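Local coordinates for tryptophan-C2-methyltransferase containing B12-binding domain (Kitasatospora setae, PDB 6WTF), which binds cobalamin and a [4Fe-4S] cluster and probably transfers a methyl group from S-adenosylmethionine to C2 of tryptophan, at residues L6-N11 and L39-R44; E273-I278 and V307-S312; T374-L379 and L400-T405; F407-R412 and C475-G480. All coordinates share one frame; numbering follows the deposited sequence.

Contact 1 (L6-N11 and L39-R44)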
# COMPACT_ATOMS: atom_id res chain seq x y z
N LEU A 6 -23.34 3.01 -2.78
CA LEU A 6 -22.73 1.69 -2.70
C LEU A 6 -21.22 1.80 -2.83
O LEU A 6 -20.72 2.52 -3.70
CB LEU A 6 -23.28 0.75 -3.78
CG LEU A 6 -22.50 -0.56 -3.92
CD1 LEU A 6 -22.68 -1.45 -2.69
CD2 LEU A 6 -22.88 -1.29 -5.20
N LEU A 7 -20.50 1.09 -1.97
CA LEU A 7 -19.05 0.98 -2.02
C LEU A 7 -18.67 -0.48 -2.21
O LEU A 7 -19.11 -1.34 -1.45
CB LEU A 7 -18.41 1.54 -0.75
CG LEU A 7 -18.74 3.00 -0.47
CD1 LEU A 7 -18.17 3.42 0.87
CD2 LEU A 7 -18.21 3.89 -1.60
N VAL A 8 -17.85 -0.75 -3.22
CA VAL A 8 -17.45 -2.11 -3.57
C VAL A 8 -15.96 -2.29 -3.27
O VAL A 8 -15.15 -1.41 -3.57
CB VAL A 8 -17.74 -2.42 -5.05
CG1 VAL A 8 -17.25 -3.82 -5.41
CG2 VAL A 8 -19.22 -2.26 -5.35
N ASN A 9 -15.61 -3.44 -2.68
CA ASN A 9 -14.22 -3.85 -2.51
C ASN A 9 -13.91 -4.96 -3.50
O ASN A 9 -14.39 -6.09 -3.32
CB ASN A 9 -13.95 -4.32 -1.08
CG ASN A 9 -12.50 -4.75 -0.85
OD1 ASN A 9 -11.57 -4.20 -1.44
ND2 ASN A 9 -12.31 -5.74 0.02
N PRO A 10 -13.15 -4.69 -4.56
CA PRO A 10 -12.78 -5.74 -5.52
C PRO A 10 -11.48 -6.47 -5.21
O PRO A 10 -11.08 -7.34 -6.00
CB PRO A 10 -12.64 -4.94 -6.83
CG PRO A 10 -12.12 -3.62 -6.38
CD PRO A 10 -12.67 -3.37 -4.99
N ASN A 11 -10.81 -6.13 -4.11
CA ASN A 11 -9.56 -6.78 -3.74
C ASN A 11 -9.80 -8.26 -3.44
O ASN A 11 -10.57 -8.60 -2.54
CB ASN A 11 -8.96 -6.09 -2.52
CG ASN A 11 -7.55 -6.55 -2.22
OD1 ASN A 11 -7.04 -7.48 -2.83
ND2 ASN A 11 -6.91 -5.89 -1.26
N LEU A 39 -20.29 -3.79 -0.50
CA LEU A 39 -20.19 -5.13 -1.07
C LEU A 39 -18.71 -5.50 -1.09
O LEU A 39 -17.92 -4.89 -1.82
CB LEU A 39 -20.78 -5.20 -2.48
CG LEU A 39 -22.30 -5.17 -2.60
CD1 LEU A 39 -22.70 -5.29 -4.06
CD2 LEU A 39 -22.94 -6.26 -1.76
N ASP A 40 -18.34 -6.48 -0.28
CA ASP A 40 -16.95 -6.89 -0.13
C ASP A 40 -16.78 -8.23 -0.85
O ASP A 40 -17.33 -9.25 -0.42
CB ASP A 40 -16.58 -7.00 1.35
CG ASP A 40 -15.09 -7.14 1.58
OD1 ASP A 40 -14.31 -7.16 0.59
OD2 ASP A 40 -14.69 -7.22 2.76
N LEU A 41 -16.01 -8.22 -1.93
CA LEU A 41 -15.84 -9.40 -2.76
C LEU A 41 -14.62 -10.24 -2.38
O LEU A 41 -14.37 -11.26 -3.03
CB LEU A 41 -15.76 -9.00 -4.24
CG LEU A 41 -16.89 -8.10 -4.74
CD1 LEU A 41 -16.69 -7.74 -6.21
CD2 LEU A 41 -18.27 -8.74 -4.51
N THR A 42 -13.87 -9.84 -1.35
CA THR A 42 -12.66 -10.56 -0.97
C THR A 42 -12.97 -12.02 -0.62
O THR A 42 -12.19 -12.92 -0.95
CB THR A 42 -11.98 -9.87 0.21
OG1 THR A 42 -11.77 -8.49 -0.11
CG2 THR A 42 -10.63 -10.52 0.53
N PHE A 43 -14.10 -12.27 0.03
CA PHE A 43 -14.49 -13.63 0.36
C PHE A 43 -15.55 -14.18 -0.59
O PHE A 43 -16.15 -15.22 -0.31
CB PHE A 43 -14.98 -13.69 1.82
CG PHE A 43 -14.00 -13.11 2.80
CD1 PHE A 43 -12.80 -13.74 3.05
CD2 PHE A 43 -14.27 -11.91 3.44
CE1 PHE A 43 -11.89 -13.19 3.95
CE2 PHE A 43 -13.36 -11.36 4.33
CZ PHE A 43 -12.17 -12.00 4.58
N ARG A 44 -15.77 -13.51 -1.72
CA ARG A 44 -16.68 -13.95 -2.77
C ARG A 44 -15.92 -14.10 -4.08
O ARG A 44 -16.38 -13.66 -5.14
CB ARG A 44 -17.85 -12.98 -2.93
CG ARG A 44 -18.68 -12.75 -1.66
CD ARG A 44 -19.39 -14.01 -1.20
NE ARG A 44 -20.37 -14.48 -2.18
CZ ARG A 44 -21.60 -13.98 -2.33
NH1 ARG A 44 -22.03 -12.98 -1.57
NH2 ARG A 44 -22.40 -14.49 -3.25
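D40 OD1 gathers N9 ND2 from across the contact and, more weakly, T42 N from its own segment. The bond lies at the C-terminal end of the paired strands of a parallel beta-alpha-beta unit of the B12-binding domain, in which helix 20-31 links strand 4-9 to the outermost strand 35-40. The N9 and D40 side chains run alongside each other in the same direction, with amide and carboxylate planes 46° apart; ND2 approaches OD1 from above the carboxylate plane, and the modelled 2.5 Å between N9 ND2 and D40 OD1 is so short that its exact length is doubtful. N9 has CG opposite its backbone N (chi1 -179°), which lays the amide along D40. The other carboxylate oxygen of D40 is bonded to Y212 OH.

The backbones pair in register, L39 N giving to L7 O, N9 N to L39 O, and L41 N to N9 O (3.0 Å from N to O). On the apolar face shared by V8 and L39, the L6 methyl CD1 rests 3.7 Å from L39 CG, and V8 CG1 meets L41 CD1 at 4.0 Å. Helix 48-58 packs on L6 and L39, helix 83-96 on V8 and L41.

Beyond the strand, N11 turns its ND2 to a cobalamin oxygen and OD1 to V13 N, while N11 O lies 2.7 Å from T42 OG1, whose single proton could also serve D40 OD1.

Contact 2 (E273-I278 and V307-S312). With SF4 (iron/sulfur cluster), chain C; SA8 (S-5'-azamethionine-5'-deoxyadenosine), chain E; TRP (tryptophan), chain F.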
# COMPACT_ATOMS: atom_id res chain seq x y z
N GLU A 273 5.03 6.34 6.86
CA GLU A 273 6.08 5.94 7.79
C GLU A 273 5.66 6.39 9.18
O GLU A 273 5.40 7.58 9.39
CB GLU A 273 7.44 6.56 7.42
CG GLU A 273 7.90 6.32 6.01
CD GLU A 273 8.35 4.90 5.75
OE1 GLU A 273 8.50 4.12 6.72
OE2 GLU A 273 8.55 4.55 4.58
N PHE A 274 5.58 5.46 10.13
CA PHE A 274 5.08 5.83 11.45
C PHE A 274 5.99 6.84 12.13
O PHE A 274 5.51 7.80 12.75
CB PHE A 274 4.91 4.58 12.32
CG PHE A 274 4.28 4.88 13.66
CD1 PHE A 274 3.09 5.58 13.73
CD2 PHE A 274 4.88 4.46 14.83
CE1 PHE A 274 2.51 5.86 14.96
CE2 PHE A 274 4.31 4.73 16.05
CZ PHE A 274 3.12 5.43 16.12
N ASN A 275 7.31 6.66 12.01
CA ASN A 275 8.23 7.49 12.78
C ASN A 275 8.54 8.82 12.12
O ASN A 275 9.23 9.64 12.73
CB ASN A 275 9.54 6.73 13.04
CG ASN A 275 10.29 6.39 11.77
OD1 ASN A 275 9.68 6.06 10.75
ND2 ASN A 275 11.61 6.47 11.82
N LEU A 276 8.06 9.06 10.90
CA LEU A 276 8.11 10.40 10.31
C LEU A 276 6.99 11.26 10.88
O LEU A 276 5.92 10.76 11.23
CB LEU A 276 8.02 10.35 8.79
CG LEU A 276 9.20 9.67 8.10
CD1 LEU A 276 9.08 9.79 6.59
CD2 LEU A 276 10.53 10.26 8.59
N SER A 277 7.25 12.56 10.97
CA SER A 277 6.46 13.48 11.79
C SER A 277 6.44 12.96 13.23
O SER A 277 5.41 12.57 13.79
CB SER A 277 5.04 13.65 11.21
OG SER A 277 4.35 14.70 11.85
N ILE A 278 7.64 12.98 13.82
CA ILE A 278 7.96 12.13 14.96
C ILE A 278 7.25 12.59 16.22
O ILE A 278 6.88 11.76 17.07
CB ILE A 278 9.50 12.08 15.15
CG1 ILE A 278 9.88 11.23 16.37
CG2 ILE A 278 10.09 13.49 15.27
CD1 ILE A 278 9.52 9.75 16.23
N VAL A 307 4.35 -1.66 12.90
CA VAL A 307 4.57 -0.34 12.30
C VAL A 307 5.56 -0.41 11.15
O VAL A 307 6.33 -1.36 11.00
CB VAL A 307 5.06 0.68 13.35
CG1 VAL A 307 4.02 0.89 14.44
CG2 VAL A 307 6.39 0.23 13.95
N TYR A 308 5.50 0.62 10.31
CA TYR A 308 6.52 0.93 9.31
C TYR A 308 7.40 2.06 9.82
O TYR A 308 6.90 3.01 10.43
CB TYR A 308 5.89 1.35 7.98
CG TYR A 308 5.52 0.23 7.03
CD1 TYR A 308 6.36 -0.86 6.85
CD2 TYR A 308 4.34 0.28 6.30
CE1 TYR A 308 6.02 -1.89 5.98
CE2 TYR A 308 3.99 -0.74 5.43
CZ TYR A 308 4.83 -1.82 5.27
OH TYR A 308 4.47 -2.82 4.40
N CYS A 309 8.70 1.96 9.58
CA CYS A 309 9.61 3.02 9.97
C CYS A 309 10.69 3.20 8.91
O CYS A 309 11.01 2.28 8.15
CB CYS A 309 10.28 2.76 11.33
SG CYS A 309 9.27 3.18 12.79
N GLN A 310 11.23 4.41 8.85
CA GLN A 310 12.50 4.69 8.21
C GLN A 310 13.60 4.64 9.26
O GLN A 310 13.32 4.74 10.46
CB GLN A 310 12.45 6.06 7.54
CG GLN A 310 11.69 6.07 6.24
CD GLN A 310 12.35 5.21 5.19
OE1 GLN A 310 13.44 5.52 4.70
NE2 GLN A 310 11.70 4.11 4.84
N PRO A 311 14.86 4.45 8.84
CA PRO A 311 15.93 4.30 9.84
C PRO A 311 16.07 5.50 10.76
O PRO A 311 16.56 5.34 11.89
CB PRO A 311 17.18 4.10 8.97
CG PRO A 311 16.65 3.52 7.70
CD PRO A 311 15.35 4.24 7.47
N SER A 312 15.66 6.68 10.33
CA SER A 312 15.70 7.87 11.16
C SER A 312 14.39 8.63 10.97
O SER A 312 13.83 8.62 9.87
CB SER A 312 16.89 8.76 10.80
OG SER A 312 16.90 9.95 11.58
FE1 SF4 C . 10.30 7.31 1.28
FE2 SF4 C . 7.90 8.27 2.19
FE3 SF4 C . 8.76 5.78 2.93
FE4 SF4 C . 7.94 6.24 0.37
S1 SF4 C . 6.66 6.36 2.24
S2 SF4 C . 9.81 5.09 1.04
S3 SF4 C . 8.68 8.37 0.06
S4 SF4 C . 9.75 7.77 3.43
N SA8 E . 5.21 2.99 3.28
CA SA8 E . 6.19 2.15 2.59
C SA8 E . 5.49 1.13 1.71
O SA8 E . 6.15 0.86 0.62
OXT SA8 E . 4.41 0.62 2.00
CB SA8 E . 7.16 1.43 3.58
CG SA8 E . 8.51 1.13 2.96
ND SA8 E . 8.50 -0.01 2.04
CE SA8 E . 8.07 -1.23 2.73
C5' SA8 E . 9.76 -0.14 1.32
C4' SA8 E . 9.80 -1.35 0.40
O4' SA8 E . 8.68 -1.32 -0.50
C3' SA8 E . 11.01 -1.36 -0.52
O3' SA8 E . 12.17 -1.86 0.13
C2' SA8 E . 10.54 -2.28 -1.65
O2' SA8 E . 10.74 -3.65 -1.32
C1' SA8 E . 9.03 -1.97 -1.71
N9 SA8 E . 8.64 -1.10 -2.83
C8 SA8 E . 8.05 0.13 -2.76
N7 SA8 E . 7.84 0.69 -3.92
C5 SA8 E . 8.31 -0.25 -4.83
C6 SA8 E . 8.37 -0.27 -6.24
N6 SA8 E . 7.97 0.74 -7.02
N1 SA8 E . 8.88 -1.37 -6.83
C2 SA8 E . 9.31 -2.38 -6.06
N3 SA8 E . 9.32 -2.46 -4.72
C4 SA8 E . 8.81 -1.36 -4.17
N TRP F . 7.79 -6.00 2.37
CA TRP F . 6.53 -5.39 2.77
C TRP F . 6.26 -5.66 4.25
O TRP F . 5.40 -5.04 4.87
CB TRP F . 5.37 -5.92 1.92
CG TRP F . 5.63 -5.87 0.44
CD1 TRP F . 5.98 -6.91 -0.36
CD2 TRP F . 5.58 -4.71 -0.40
NE1 TRP F . 6.14 -6.48 -1.65
CE2 TRP F . 5.91 -5.13 -1.71
CE3 TRP F . 5.30 -3.36 -0.18
CZ2 TRP F . 5.96 -4.25 -2.79
CZ3 TRP F . 5.35 -2.48 -1.26
CH2 TRP F . 5.67 -2.93 -2.54
OXT TRP F . 6.92 -6.52 4.85
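The cluster site of the radical SAM core is framed here by the loop carrying E273 and by the end of strand 304-309 and Q310 just after it. E273 OE2 binds iron FE3 of the [4Fe-4S] cluster at 2.1 Å, its chain bent at chi2 (-72°) to bring the carboxylate round to the metal. Q310 NE2 makes a weak bond to the same OE2, with amide and carboxylate planes 69° apart, while Q310 OE1 is held by Y354 and K346.

The two backbones are clamped by N275. Its OD1 accepts from Q310 N at 3.0 Å and its ND2 donates to Q310 O at 2.8 Å, so one amide grips both the backbone N-H and the C=O of Q310; ND2 also bonds to P313 O. CG sits between the backbone N and carbonyl carbon (chi1 63°), which aims the amide at Q310. An alanine here would probably leave the Q310 N-H and C=O without these partners and its backbone less firmly placed. F274 N bonds to Y308 O, 2.8 Å away, and the F274 ring touches V307 CG1.

CB of the SAM analogue lies over the centre of the Y308 ring, and Y308 OH donates to the tryptophan O. SA8 N stands 4.5 Å from SF4 FE3: in this complex E273 takes the iron site that the amino and carboxylate groups of SAM occupy in typical radical SAM enzymes.

Contact 3 (T374-L379 and L400-T405). With TRP (tryptophan), chain F; SA8 (S-5'-azamethionine-5'-deoxyadenosine), chain E.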
# COMPACT_ATOMS: atom_id res chain seq x y z
N THR A 374 12.10 -7.28 14.30
CA THR A 374 12.53 -6.36 13.25
C THR A 374 12.54 -7.06 11.90
O THR A 374 12.95 -8.21 11.78
CB THR A 374 13.92 -5.78 13.54
OG1 THR A 374 14.80 -6.83 13.97
CG2 THR A 374 13.85 -4.69 14.59
N MET A 375 12.08 -6.34 10.88
CA MET A 375 12.31 -6.73 9.50
C MET A 375 13.02 -5.58 8.79
O MET A 375 12.57 -4.43 8.86
CB MET A 375 11.01 -7.07 8.77
CG MET A 375 11.27 -7.45 7.32
SD MET A 375 9.80 -7.93 6.43
CE MET A 375 10.46 -8.20 4.79
N VAL A 376 14.12 -5.90 8.13
CA VAL A 376 14.93 -4.93 7.41
C VAL A 376 14.73 -5.17 5.92
O VAL A 376 14.94 -6.29 5.43
CB VAL A 376 16.41 -5.02 7.80
CG1 VAL A 376 17.24 -4.03 6.99
CG2 VAL A 376 16.58 -4.78 9.29
N GLU A 377 14.30 -4.13 5.21
CA GLU A 377 14.06 -4.20 3.77
C GLU A 377 15.31 -3.83 2.99
O GLU A 377 16.04 -2.90 3.35
CB GLU A 377 12.92 -3.26 3.35
CG GLU A 377 11.59 -3.46 4.07
CD GLU A 377 10.69 -4.48 3.38
OE1 GLU A 377 11.18 -5.21 2.50
OE2 GLU A 377 9.49 -4.55 3.74
N ALA A 378 15.55 -4.57 1.90
CA ALA A 378 16.60 -4.24 0.94
C ALA A 378 16.00 -4.31 -0.46
O ALA A 378 15.35 -5.30 -0.81
CB ALA A 378 17.79 -5.20 1.05
N LEU A 379 16.22 -3.26 -1.26
CA LEU A 379 15.71 -3.19 -2.63
C LEU A 379 16.89 -3.10 -3.59
O LEU A 379 17.62 -2.11 -3.59
CB LEU A 379 14.76 -2.01 -2.82
CG LEU A 379 14.14 -1.90 -4.22
CD1 LEU A 379 13.45 -3.20 -4.62
CD2 LEU A 379 13.15 -0.74 -4.29
N LEU A 400 23.15 -7.60 10.95
CA LEU A 400 22.25 -6.93 11.89
C LEU A 400 21.52 -7.90 12.80
O LEU A 400 21.03 -7.49 13.86
CB LEU A 400 21.25 -6.07 11.13
CG LEU A 400 21.82 -4.93 10.29
CD1 LEU A 400 20.79 -4.43 9.30
CD2 LEU A 400 22.28 -3.80 11.19
N ASP A 401 21.42 -9.17 12.40
CA ASP A 401 20.65 -10.19 13.14
C ASP A 401 19.19 -9.79 13.30
O ASP A 401 18.55 -10.10 14.31
CB ASP A 401 21.28 -10.47 14.50
CG ASP A 401 22.51 -11.35 14.40
OD1 ASP A 401 22.60 -12.12 13.43
OD2 ASP A 401 23.38 -11.27 15.29
N ALA A 402 18.63 -9.12 12.29
CA ALA A 402 17.22 -8.79 12.31
C ALA A 402 16.36 -10.05 12.26
O ALA A 402 16.78 -11.09 11.75
CB ALA A 402 16.87 -7.88 11.13
N THR A 403 15.14 -9.94 12.79
CA THR A 403 14.24 -11.10 12.79
C THR A 403 14.03 -11.62 11.38
O THR A 403 14.17 -12.82 11.12
CB THR A 403 12.90 -10.74 13.44
OG1 THR A 403 13.13 -9.95 14.61
CG2 THR A 403 12.13 -12.00 13.82
N VAL A 404 13.72 -10.73 10.44
CA VAL A 404 13.59 -11.08 9.03
C VAL A 404 14.34 -10.05 8.20
O VAL A 404 14.31 -8.86 8.50
CB VAL A 404 12.11 -11.16 8.59
CG1 VAL A 404 12.01 -11.39 7.08
CG2 VAL A 404 11.37 -12.27 9.33
N THR A 405 15.03 -10.52 7.17
CA THR A 405 15.71 -9.65 6.22
C THR A 405 15.15 -9.94 4.84
O THR A 405 15.31 -11.05 4.32
CB THR A 405 17.22 -9.85 6.26
OG1 THR A 405 17.66 -9.84 7.63
CG2 THR A 405 17.92 -8.73 5.51
N TRP F . 7.79 -6.00 2.37
CA TRP F . 6.53 -5.39 2.77
C TRP F . 6.26 -5.66 4.25
O TRP F . 5.40 -5.04 4.87
CB TRP F . 5.37 -5.92 1.92
CG TRP F . 5.63 -5.87 0.44
CD1 TRP F . 5.98 -6.91 -0.36
CD2 TRP F . 5.58 -4.71 -0.40
NE1 TRP F . 6.14 -6.48 -1.65
CE2 TRP F . 5.91 -5.13 -1.71
CE3 TRP F . 5.30 -3.36 -0.18
CZ2 TRP F . 5.96 -4.25 -2.79
CZ3 TRP F . 5.35 -2.48 -1.26
CH2 TRP F . 5.67 -2.93 -2.54
OXT TRP F . 6.92 -6.52 4.85
N SA8 E . 5.21 2.99 3.28
CA SA8 E . 6.19 2.15 2.59
C SA8 E . 5.49 1.13 1.71
O SA8 E . 6.15 0.86 0.62
OXT SA8 E . 4.41 0.62 2.00
CB SA8 E . 7.16 1.43 3.58
CG SA8 E . 8.51 1.13 2.96
ND SA8 E . 8.50 -0.01 2.04
CE SA8 E . 8.07 -1.23 2.73
C5' SA8 E . 9.76 -0.14 1.32
C4' SA8 E . 9.80 -1.35 0.40
O4' SA8 E . 8.68 -1.32 -0.50
C3' SA8 E . 11.01 -1.36 -0.52
O3' SA8 E . 12.17 -1.86 0.13
C2' SA8 E . 10.54 -2.28 -1.65
O2' SA8 E . 10.74 -3.65 -1.32
C1' SA8 E . 9.03 -1.97 -1.71
N9 SA8 E . 8.64 -1.10 -2.83
C8 SA8 E . 8.05 0.13 -2.76
N7 SA8 E . 7.84 0.69 -3.92
C5 SA8 E . 8.31 -0.25 -4.83
C6 SA8 E . 8.37 -0.27 -6.24
N6 SA8 E . 7.97 0.74 -7.02
N1 SA8 E . 8.88 -1.37 -6.83
C2 SA8 E . 9.31 -2.38 -6.06
N3 SA8 E . 9.32 -2.46 -4.72
C4 SA8 E . 8.81 -1.36 -4.17
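T374 and T403 lock the start of this parallel strand pair, where the packing is closest. T374 N donates almost straight (171°) to T403 OG1 at 2.9 Å, and T403 N returns a weak bond to T374 OG1, so each hydroxyl receives the other residue's amide. The chi1 of 45° at T374 sets OG1 between its backbone N and carbonyl carbon, where it meets both T403 N and, at 3.5 Å, A402 CA. Ladder bonds follow, V404 N to T374 O and V376 N to V404 O, both lying in the carbonyl plane.

On the outer face, V376 CG2 presses on A402 CB at 3.6 Å and meets L400 CD1 more distantly, at 4.2 Å. The opposite face is looser: M375 extends its chain past V404, CG 4.0 Å from V404 CB, and SD ends 3.6 Å from the substrate tryptophan's OXT. E377 takes no part in the strand pairing; its OE2 accepts from the tryptophan amino N at 2.6 Å and is also bonded to N331. The solvent side is the loop after helix 387-398, where D401, with positive phi, is exposed and T403 partly so.

With helix 387-398 these strands form a beta-alpha-beta unit of the radical SAM barrel. That helix connects them and covers V376, helix 357-369 packs on T374 and L400, and strand 327-335 flanks strand 373-380 on its other edge.

Contact 4 (F407-R412 and C475-G480). With SA8 (S-5'-azamethionine-5'-deoxyadenosine), chain E.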
# COMPACT_ATOMS: atom_id res chain seq x y z
N PHE A 407 14.96 -9.38 0.91
CA PHE A 407 15.73 -8.95 -0.25
C PHE A 407 14.83 -8.97 -1.48
O PHE A 407 14.41 -10.04 -1.93
CB PHE A 407 16.95 -9.84 -0.46
CG PHE A 407 17.94 -9.79 0.66
CD1 PHE A 407 18.80 -8.71 0.79
CD2 PHE A 407 18.04 -10.83 1.57
CE1 PHE A 407 19.73 -8.67 1.82
CE2 PHE A 407 18.96 -10.79 2.59
CZ PHE A 407 19.81 -9.71 2.72
N SER A 408 14.56 -7.79 -2.04
CA SER A 408 13.82 -7.66 -3.28
C SER A 408 14.75 -7.17 -4.39
O SER A 408 15.75 -6.49 -4.12
CB SER A 408 12.63 -6.71 -3.12
OG SER A 408 11.85 -7.09 -2.00
N LEU A 409 14.41 -7.49 -5.63
CA LEU A 409 15.31 -7.26 -6.76
C LEU A 409 14.50 -6.73 -7.94
O LEU A 409 13.67 -7.45 -8.50
CB LEU A 409 16.05 -8.55 -7.14
CG LEU A 409 16.90 -8.54 -8.42
CD1 LEU A 409 17.94 -7.45 -8.36
CD2 LEU A 409 17.55 -9.90 -8.63
N GLY A 410 14.74 -5.49 -8.32
CA GLY A 410 14.04 -4.90 -9.43
C GLY A 410 13.00 -3.88 -8.98
O GLY A 410 12.35 -4.04 -7.94
N LEU A 411 12.81 -2.86 -9.80
CA LEU A 411 11.96 -1.72 -9.47
C LEU A 411 10.81 -1.62 -10.46
O LEU A 411 11.04 -1.61 -11.67
CB LEU A 411 12.77 -0.43 -9.47
CG LEU A 411 11.93 0.83 -9.26
CD1 LEU A 411 11.50 0.92 -7.80
CD2 LEU A 411 12.68 2.08 -9.70
N ARG A 412 9.59 -1.52 -9.94
CA ARG A 412 8.44 -1.23 -10.78
C ARG A 412 8.32 0.28 -10.98
O ARG A 412 8.36 1.04 -10.01
CB ARG A 412 7.16 -1.79 -10.14
CG ARG A 412 6.95 -3.27 -10.43
CD ARG A 412 6.14 -3.45 -11.70
NE ARG A 412 4.80 -2.89 -11.55
CZ ARG A 412 4.32 -1.88 -12.27
NH1 ARG A 412 5.07 -1.31 -13.20
NH2 ARG A 412 3.09 -1.45 -12.06
N CYS A 475 9.40 -2.12 -15.74
CA CYS A 475 10.33 -2.22 -14.62
C CYS A 475 11.69 -1.66 -15.00
O CYS A 475 12.02 -1.47 -16.18
CB CYS A 475 10.48 -3.68 -14.16
SG CYS A 475 8.94 -4.42 -13.58
N TYR A 476 12.49 -1.38 -13.97
CA TYR A 476 13.89 -1.03 -14.14
C TYR A 476 14.75 -2.05 -13.40
O TYR A 476 14.46 -2.39 -12.25
CB TYR A 476 14.19 0.39 -13.64
CG TYR A 476 15.65 0.77 -13.75
CD1 TYR A 476 16.17 1.32 -14.92
CD2 TYR A 476 16.52 0.59 -12.68
CE1 TYR A 476 17.50 1.67 -15.02
CE2 TYR A 476 17.86 0.93 -12.77
CZ TYR A 476 18.35 1.48 -13.94
OH TYR A 476 19.68 1.81 -14.02
N PHE A 477 15.77 -2.56 -14.09
CA PHE A 477 16.81 -3.39 -13.51
C PHE A 477 18.15 -2.80 -13.90
O PHE A 477 18.39 -2.54 -15.08
CB PHE A 477 16.72 -4.84 -14.01
CG PHE A 477 15.53 -5.60 -13.51
CD1 PHE A 477 14.31 -5.49 -14.15
CD2 PHE A 477 15.64 -6.45 -12.42
CE1 PHE A 477 13.21 -6.21 -13.71
CE2 PHE A 477 14.56 -7.18 -11.98
CZ PHE A 477 13.34 -7.05 -12.62
N SER A 478 19.02 -2.59 -12.92
CA SER A 478 20.32 -2.02 -13.20
C SER A 478 21.07 -2.86 -14.23
O SER A 478 21.27 -4.06 -14.00
CB SER A 478 21.15 -1.91 -11.93
OG SER A 478 22.51 -1.73 -12.26
N PRO A 479 21.49 -2.29 -15.36
CA PRO A 479 22.32 -3.06 -16.30
C PRO A 479 23.60 -3.60 -15.68
O PRO A 479 24.16 -4.58 -16.19
CB PRO A 479 22.61 -2.04 -17.42
CG PRO A 479 21.46 -1.06 -17.34
CD PRO A 479 21.14 -0.96 -15.87
N GLY A 480 24.08 -3.01 -14.58
CA GLY A 480 25.23 -3.56 -13.88
C GLY A 480 25.00 -4.95 -13.33
O GLY A 480 25.98 -5.62 -12.96
N SA8 E . 5.21 2.99 3.28
CA SA8 E . 6.19 2.15 2.59
C SA8 E . 5.49 1.13 1.71
O SA8 E . 6.15 0.86 0.62
OXT SA8 E . 4.41 0.62 2.00
CB SA8 E . 7.16 1.43 3.58
CG SA8 E . 8.51 1.13 2.96
ND SA8 E . 8.50 -0.01 2.04
CE SA8 E . 8.07 -1.23 2.73
C5' SA8 E . 9.76 -0.14 1.32
C4' SA8 E . 9.80 -1.35 0.40
O4' SA8 E . 8.68 -1.32 -0.50
C3' SA8 E . 11.01 -1.36 -0.52
O3' SA8 E . 12.17 -1.86 0.13
C2' SA8 E . 10.54 -2.28 -1.65
O2' SA8 E . 10.74 -3.65 -1.32
C1' SA8 E . 9.03 -1.97 -1.71
N9 SA8 E . 8.64 -1.10 -2.83
C8 SA8 E . 8.05 0.13 -2.76
N7 SA8 E . 7.84 0.69 -3.92
C5 SA8 E . 8.31 -0.25 -4.83
C6 SA8 E . 8.37 -0.27 -6.24
N6 SA8 E . 7.97 0.74 -7.02
N1 SA8 E . 8.88 -1.37 -6.83
C2 SA8 E . 9.31 -2.38 -6.06
N3 SA8 E . 9.32 -2.46 -4.72
C4 SA8 E . 8.81 -1.36 -4.17
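L411 and Y476 form an antiparallel hydrogen-bonded pair, followed by the non-hydrogen-bonded pair of R412 and C475, so that short strand 475-476 borders the end of strand 404-412 in the radical SAM sheet. L411 N donates to Y476 O, and Y476 N to L411 O at 2.7 Å, both in the carbonyl plane.

Side chains cluster where strand 404-412 is interrupted. The F477 ring lays one face over G410 CA, with CE2 3.5 Å from that carbon, and L409 O approaches the same CE2 obliquely; G410 adopts phi 106° and psi 147°, and a CB there would strike the ring. W495 stacks on F477, and F77 meets the same ring at an angle. An alanine in place of F477 would take the ring away from G410 and W495, and would probably open a gap over the glycine backbone and leave the indole without its stacking mate.

C475 SG touches the bent aliphatic chain of R412, 3.5 Å from CD. Beyond that bend, R412 NE forms a salt bridge with D72 of the B12-binding domain, which links the two domains, while NH1 bonds to V474 O, just before C475.

The backbone of R412 also reads the adenine of the SAM analogue: R412 N donates to N1 at 3.2 Å and the exocyclic N6 donates to R412 O at 3.0 Å, while the L411 methyl CD1 lies 3.6 Å from N1.

In the fold
All four contacts are largely buried, but they serve two domains. Contact 1 lies in the cobalamin-binding domain, about 31 to 34 Å from the other three between centres and across the chain's centre from them. Contacts 2, 3 and 4 share the branched sheet of the radical SAM core and touch the SAM analogue; contacts 2 and 3 also touch the tryptophan. Contacts 3 and 4 both use strand 404-412 and meet directly, A378 O lying 2.9 Å from S408 N. Contact 2 adds metal ligation to backbone clamping, contact 3 sets reciprocal threonine-amide bonds beside a ligand-facing methionine and glutamate, contact 4 pairs aromatic packing with adenine recognition, and contact 1 combines an edge-strand ladder with cobalamin-binding N11.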